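Local coordinates for genome polyprotein (Rhinovirus C, PDB 6KU8), which contains the 3C cysteine protease, a chymotrypsin-like enzyme that cleaves the viral polyprotein, here bound to the inhibitor rupintrivir, at residues R137-T145 with H164-A175. Sequence-based numbering, arbitrary orientation.
Sequences RLLKYNYPT and HVGGNGRVGYGA. With AG7 (4-{2-(4-fluoro-benzyl)-6-methyl-5-[(5-methyl-isoxazole-3-carbonyl)-amino]-4-oxo-heptanoylamino}-5-(2-oxo-pyrrolidin-3-yl)-pentanoic acid ethyl ester), chain B.
Part of the S1 pocket of a chymotrypsin-like 3C protease is built here, where the loop after strand 138-141 and strand 164-167 meet around the lactam of rupintrivir. Such a lactam stands in for the P1 glutamine that 3C enzymes prefer. Its carbonyl O18 is gripped twice: Thr-145 OG1 donates to it at 2.7 Å, and His-164 NE2, reaching it near the plane of the imidazole, at 2.9 Å. Through its other nitrogen, ND1, the ring is hydrogen-bonded to Tyr-141 OH at 2.7 Å; the two rings meet rim to rim, planes at 51°. With CG anti to the backbone N (chi1 -176°) the imidazole reaches from its strand to the phenol, whose bond to ND1 restrains the turn of the ring and probably favours the tautomer that offers NE2-H. The lactam N17 donates to Thr-145 O, so one threonine reads both ends of an amide.

Behind the pocket, strands 138-141 and 172-175 run antiparallel. Leu-139 and Gly-174 form one hydrogen-bonded pair, Tyr-141 and Gly-172 another. Glycine suits position 172 because the phenol folds back across it: Gly-172 O sits 3.5 Å above the ring centre, and Tyr-141 CE1 comes within 3.7 Å of Gly-172 CA, so the bare backbone lets the phenol lie close. On the opposite face of the sheet Leu-138 CD2 packs on Val-165 CG2 at 3.7 Å, an apolar match for a buried site. Val-165 N and Gly-166 N both donate to Tyr-173 O, a classic beta bulge in the strand that carries the inhibitor. At the loop end, one water donates to both Thr-145 O and Val-171 O, 2.8 Å from each.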
loop_
_atom_site.group_PDB
_atom_site.type_symbol
_atom_site.label_atom_id
_atom_site.label_comp_id
_atom_site.label_asym_id
_atom_site.label_seq_id
_atom_site.Cartn_x
_atom_site.Cartn_y
_atom_site.Cartn_z
ATOM N N ARG A 137 -9.505 7.908 -6.024
ATOM C CA ARG A 137 -8.862 8.328 -4.776
ATOM C C ARG A 137 -7.345 8.155 -4.815
ATOM O O ARG A 137 -6.722 7.788 -3.815
ATOM C CB ARG A 137 -9.452 7.579 -3.585
ATOM C CG ARG A 137 -10.972 7.781 -3.418
ATOM C CD ARG A 137 -11.517 7.021 -2.220
ATOM N NE ARG A 137 -12.932 7.303 -2.004
ATOM C CZ ARG A 137 -13.742 6.584 -1.234
ATOM N NH1 ARG A 137 -13.282 5.530 -0.575
ATOM N NH2 ARG A 137 -15.026 6.920 -1.137
ATOM N N LEU A 138 -6.742 8.433 -5.967
ATOM C CA LEU A 138 -5.293 8.341 -6.108
ATOM C C LEU A 138 -4.622 9.630 -5.657
ATOM O O LEU A 138 -5.160 10.724 -5.855
ATOM C CB LEU A 138 -4.911 8.051 -7.558
ATOM C CG LEU A 138 -5.227 6.628 -8.010
ATOM C CD1 LEU A 138 -4.987 6.536 -9.510
ATOM C CD2 LEU A 138 -4.363 5.633 -7.231
ATOM N N LEU A 139 -3.448 9.486 -5.038
ATOM C CA LEU A 139 -2.522 10.581 -4.786
ATOM C C LEU A 139 -1.369 10.449 -5.786
ATOM O O LEU A 139 -0.944 9.332 -6.095
ATOM C CB LEU A 139 -2.000 10.539 -3.343
ATOM C CG LEU A 139 -3.031 10.358 -2.219
ATOM C CD1 LEU A 139 -2.369 10.277 -0.833
ATOM C CD2 LEU A 139 -4.060 11.474 -2.287
ATOM N N LYS A 140 -0.890 11.576 -6.328
ATOM C CA LYS A 140 0.142 11.535 -7.360
ATOM C C LYS A 140 1.421 12.198 -6.866
ATOM O O LYS A 140 1.378 13.185 -6.124
ATOM C CB LYS A 140 -0.326 12.215 -8.657
ATOM C CG LYS A 140 0.639 12.003 -9.852
ATOM C CD LYS A 140 1.210 13.288 -10.430
ATOM C CE LYS A 140 1.275 14.413 -9.437
ATOM N NZ LYS A 140 1.543 15.732 -10.093
ATOM N N TYR A 141 2.570 11.636 -7.270
ATOM C CA TYR A 141 3.858 12.220 -6.927
ATOM C C TYR A 141 4.739 12.249 -8.170
ATOM O O TYR A 141 4.712 11.320 -8.987
ATOM C CB TYR A 141 4.560 11.460 -5.764
ATOM C CG TYR A 141 4.068 10.030 -5.570
ATOM C CD1 TYR A 141 4.818 8.942 -5.994
ATOM C CD2 TYR A 141 2.845 9.781 -4.966
ATOM C CE1 TYR A 141 4.350 7.634 -5.825
ATOM C CE2 TYR A 141 2.369 8.494 -4.804
ATOM C CZ TYR A 141 3.122 7.427 -5.233
ATOM O OH TYR A 141 2.647 6.151 -5.056
ATOM N N ASN A 142 5.501 13.335 -8.318
ATOM C CA ASN A 142 6.401 13.512 -9.463
ATOM C C ASN A 142 7.714 12.786 -9.180
ATOM O O ASN A 142 8.740 13.385 -8.864
ATOM C CB ASN A 142 6.634 14.993 -9.744
ATOM C CG ASN A 142 5.345 15.729 -10.098
ATOM O OD1 ASN A 142 4.501 15.207 -10.830
ATOM N ND2 ASN A 142 5.185 16.939 -9.576
ATOM N N TYR A 143 7.658 11.456 -9.277
ATOM C CA TYR A 143 8.824 10.614 -9.101
ATOM C C TYR A 143 8.696 9.425 -10.045
ATOM O O TYR A 143 7.601 8.862 -10.168
ATOM C CB TYR A 143 8.957 10.135 -7.649
ATOM C CG TYR A 143 10.189 9.306 -7.413
ATOM C CD1 TYR A 143 11.387 9.890 -7.003
ATOM C CD2 TYR A 143 10.168 7.941 -7.631
ATOM C CE1 TYR A 143 12.525 9.118 -6.800
ATOM C CE2 TYR A 143 11.294 7.164 -7.449
ATOM C CZ TYR A 143 12.471 7.751 -7.031
ATOM O OH TYR A 143 13.578 6.949 -6.841
ATOM N N PRO A 144 9.800 9.014 -10.737
ATOM C CA PRO A 144 9.694 7.910 -11.722
ATOM C C PRO A 144 9.743 6.534 -11.069
ATOM O O PRO A 144 10.716 5.773 -11.164
ATOM C CB PRO A 144 10.890 8.179 -12.648
ATOM C CG PRO A 144 11.904 8.868 -11.760
ATOM C CD PRO A 144 11.091 9.726 -10.824
ATOM N N THR A 145 8.659 6.200 -10.374
ATOM C CA THR A 145 8.547 4.906 -9.728
ATOM C C THR A 145 8.625 3.790 -10.768
ATOM O O THR A 145 8.312 3.980 -11.947
ATOM C CB THR A 145 7.230 4.824 -8.957
ATOM O OG1 THR A 145 6.153 5.097 -9.856
ATOM C CG2 THR A 145 7.200 5.865 -7.817
ATOM N N HIS A 164 1.770 2.423 -2.873
ATOM C CA HIS A 164 2.074 2.666 -4.272
ATOM C C HIS A 164 1.365 1.646 -5.151
ATOM O O HIS A 164 1.438 0.440 -4.885
ATOM C CB HIS A 164 3.580 2.584 -4.510
ATOM C CG HIS A 164 3.949 2.924 -5.908
ATOM N ND1 HIS A 164 3.853 4.207 -6.397
ATOM C CD2 HIS A 164 4.314 2.145 -6.953
ATOM C CE1 HIS A 164 4.195 4.214 -7.673
ATOM N NE2 HIS A 164 4.466 2.974 -8.037
ATOM N N VAL A 165 0.697 2.110 -6.219
ATOM C CA VAL A 165 -0.071 1.153 -7.023
ATOM C C VAL A 165 0.150 1.294 -8.533
ATOM O O VAL A 165 -0.232 0.402 -9.292
ATOM C CB VAL A 165 -1.578 1.229 -6.703
ATOM C CG1 VAL A 165 -1.858 0.777 -5.271
ATOM C CG2 VAL A 165 -2.128 2.643 -6.974
ATOM N N GLY A 166 0.770 2.377 -8.991
ATOM C CA GLY A 166 1.040 2.469 -10.418
ATOM C C GLY A 166 1.946 3.625 -10.783
ATOM O O GLY A 166 2.364 4.417 -9.933
ATOM N N GLY A 167 2.267 3.695 -12.071
ATOM C CA GLY A 167 3.087 4.782 -12.589
ATOM C C GLY A 167 3.224 4.660 -14.092
ATOM O O GLY A 167 2.811 3.670 -14.698
ATOM N N ASN A 168 3.825 5.693 -14.693
ATOM C CA ASN A 168 3.943 5.768 -16.146
ATOM C C ASN A 168 5.372 6.071 -16.587
ATOM O O ASN A 168 5.585 6.561 -17.706
ATOM C CB ASN A 168 2.972 6.811 -16.722
ATOM C CG ASN A 168 3.422 8.245 -16.464
ATOM O OD1 ASN A 168 4.252 8.502 -15.592
ATOM N ND2 ASN A 168 2.879 9.188 -17.242
ATOM N N GLY A 169 6.358 5.789 -15.741
ATOM C CA GLY A 169 7.732 6.145 -16.032
ATOM C C GLY A 169 8.122 7.546 -15.612
ATOM O O GLY A 169 9.315 7.825 -15.456
ATOM N N ARG A 170 7.160 8.431 -15.430
ATOM C CA ARG A 170 7.435 9.800 -15.013
ATOM C C ARG A 170 6.861 10.121 -13.639
ATOM O O ARG A 170 7.516 10.788 -12.844
ATOM C CB ARG A 170 6.880 10.797 -16.056
ATOM C CG ARG A 170 7.585 10.751 -17.413
ATOM C CD ARG A 170 9.050 11.089 -17.246
ATOM N NE ARG A 170 9.166 12.373 -16.554
ATOM C CZ ARG A 170 10.098 12.682 -15.653
ATOM N NH1 ARG A 170 11.036 11.804 -15.311
ATOM N NH2 ARG A 170 10.081 13.885 -15.090
ATOM N N VAL A 171 5.654 9.652 -13.329
ATOM C CA VAL A 171 5.011 9.926 -12.049
ATOM C C VAL A 171 4.566 8.610 -11.428
ATOM O O VAL A 171 4.521 7.565 -12.082
ATOM C CB VAL A 171 3.804 10.865 -12.188
ATOM C CG1 VAL A 171 4.225 12.212 -12.805
ATOM C CG2 VAL A 171 2.720 10.180 -13.009
ATOM N N GLY A 172 4.215 8.676 -10.146
ATOM C CA GLY A 172 3.672 7.539 -9.437
ATOM C C GLY A 172 2.300 7.871 -8.884
ATOM O O GLY A 172 2.009 9.021 -8.562
ATOM N N TYR A 173 1.451 6.847 -8.790
ATOM C CA TYR A 173 0.105 6.958 -8.244
ATOM C C TYR A 173 0.032 6.076 -7.007
ATOM O O TYR A 173 0.432 4.909 -7.048
ATOM C CB TYR A 173 -0.973 6.522 -9.255
ATOM C CG TYR A 173 -0.824 7.149 -10.625
ATOM C CD1 TYR A 173 -1.358 8.391 -10.902
ATOM C CD2 TYR A 173 -0.145 6.488 -11.636
ATOM C CE1 TYR A 173 -1.225 8.972 -12.164
ATOM C CE2 TYR A 173 0.018 7.059 -12.895
ATOM C CZ TYR A 173 -0.528 8.297 -13.152
ATOM O OH TYR A 173 -0.386 8.850 -14.400
ATOM N N GLY A 174 -0.452 6.642 -5.916
ATOM C CA GLY A 174 -0.673 5.898 -4.685
ATOM C C GLY A 174 -2.161 5.861 -4.361
ATOM O O GLY A 174 -2.864 6.852 -4.559
ATOM N N ALA A 175 -2.622 4.716 -3.873
ATOM C CA ALA A 175 -3.993 4.610 -3.384
ATOM C C ALA A 175 -4.068 5.245 -1.997
ATOM O O ALA A 175 -3.356 4.823 -1.082
ATOM C CB ALA A 175 -4.436 3.145 -3.337
HETATM C C01 AG7 B . 0.528 0.262 -14.219
HETATM C C02 AG7 B . 0.050 -1.129 -13.836
HETATM O O03 AG7 B . 1.231 0.966 -13.553
HETATM C C04 AG7 B . 0.146 -1.455 -12.352
HETATM C C05 AG7 B . -0.754 -2.669 -12.201
HETATM C C06 AG7 B . -2.230 -2.247 -12.133
HETATM C C07 AG7 B . -2.629 -1.261 -11.244
HETATM C C08 AG7 B . -3.958 -0.876 -11.180
HETATM C C09 AG7 B . -4.902 -1.470 -12.010
HETATM C C10 AG7 B . -4.509 -2.457 -12.903
HETATM C C11 AG7 B . -3.176 -2.845 -12.966
HETATM N N12 AG7 B . 2.319 -1.258 -10.897
HETATM C C13 AG7 B . 3.764 -1.535 -10.816
HETATM C C14 AG7 B . 4.387 -0.172 -10.561
HETATM C C15 AG7 B . 4.350 0.693 -11.878
HETATM C C16 AG7 B . 5.336 1.955 -11.683
HETATM N N17 AG7 B . 5.974 2.166 -12.823
HETATM O O18 AG7 B . 5.453 2.581 -10.684
HETATM C C19 AG7 B . 4.288 -2.584 -9.827
HETATM C C20 AG7 B . 3.262 -3.710 -9.625
HETATM C C21 AG7 B . 3.840 -4.739 -10.569
HETATM O O22 AG7 B . 3.016 -5.551 -11.343
HETATM O O23 AG7 B . 5.019 -4.795 -10.655
HETATM C C47 AG7 B . 1.628 -1.719 -12.089
HETATM O O48 AG7 B . 2.256 -2.309 -12.901
HETATM C C50 AG7 B . 3.760 -6.385 -12.179
HETATM C C53 AG7 B . 2.834 -7.477 -12.713
HETATM C C57 AG7 B . -0.014 0.642 -15.584
HETATM N N58 AG7 B . 0.257 2.004 -15.837
HETATM C C59 AG7 B . -0.698 2.744 -16.586
HETATM O O60 AG7 B . -1.731 2.343 -17.022
HETATM C C78 AG7 B . 0.684 -0.157 -16.686
HETATM C C81 AG7 B . 0.039 0.028 -18.066
HETATM F F1 AG7 B . -6.213 -1.079 -11.943
HETATM C C82 AG7 B . 2.164 0.237 -16.734
HETATM C C83 AG7 B . 5.536 1.132 -13.847
HETATM C C84 AG7 B . 4.806 0.027 -12.952
HETATM C C1 AG7 B . -0.182 4.122 -16.768
HETATM O O HOH W 1 6.651 5.971 -12.965
#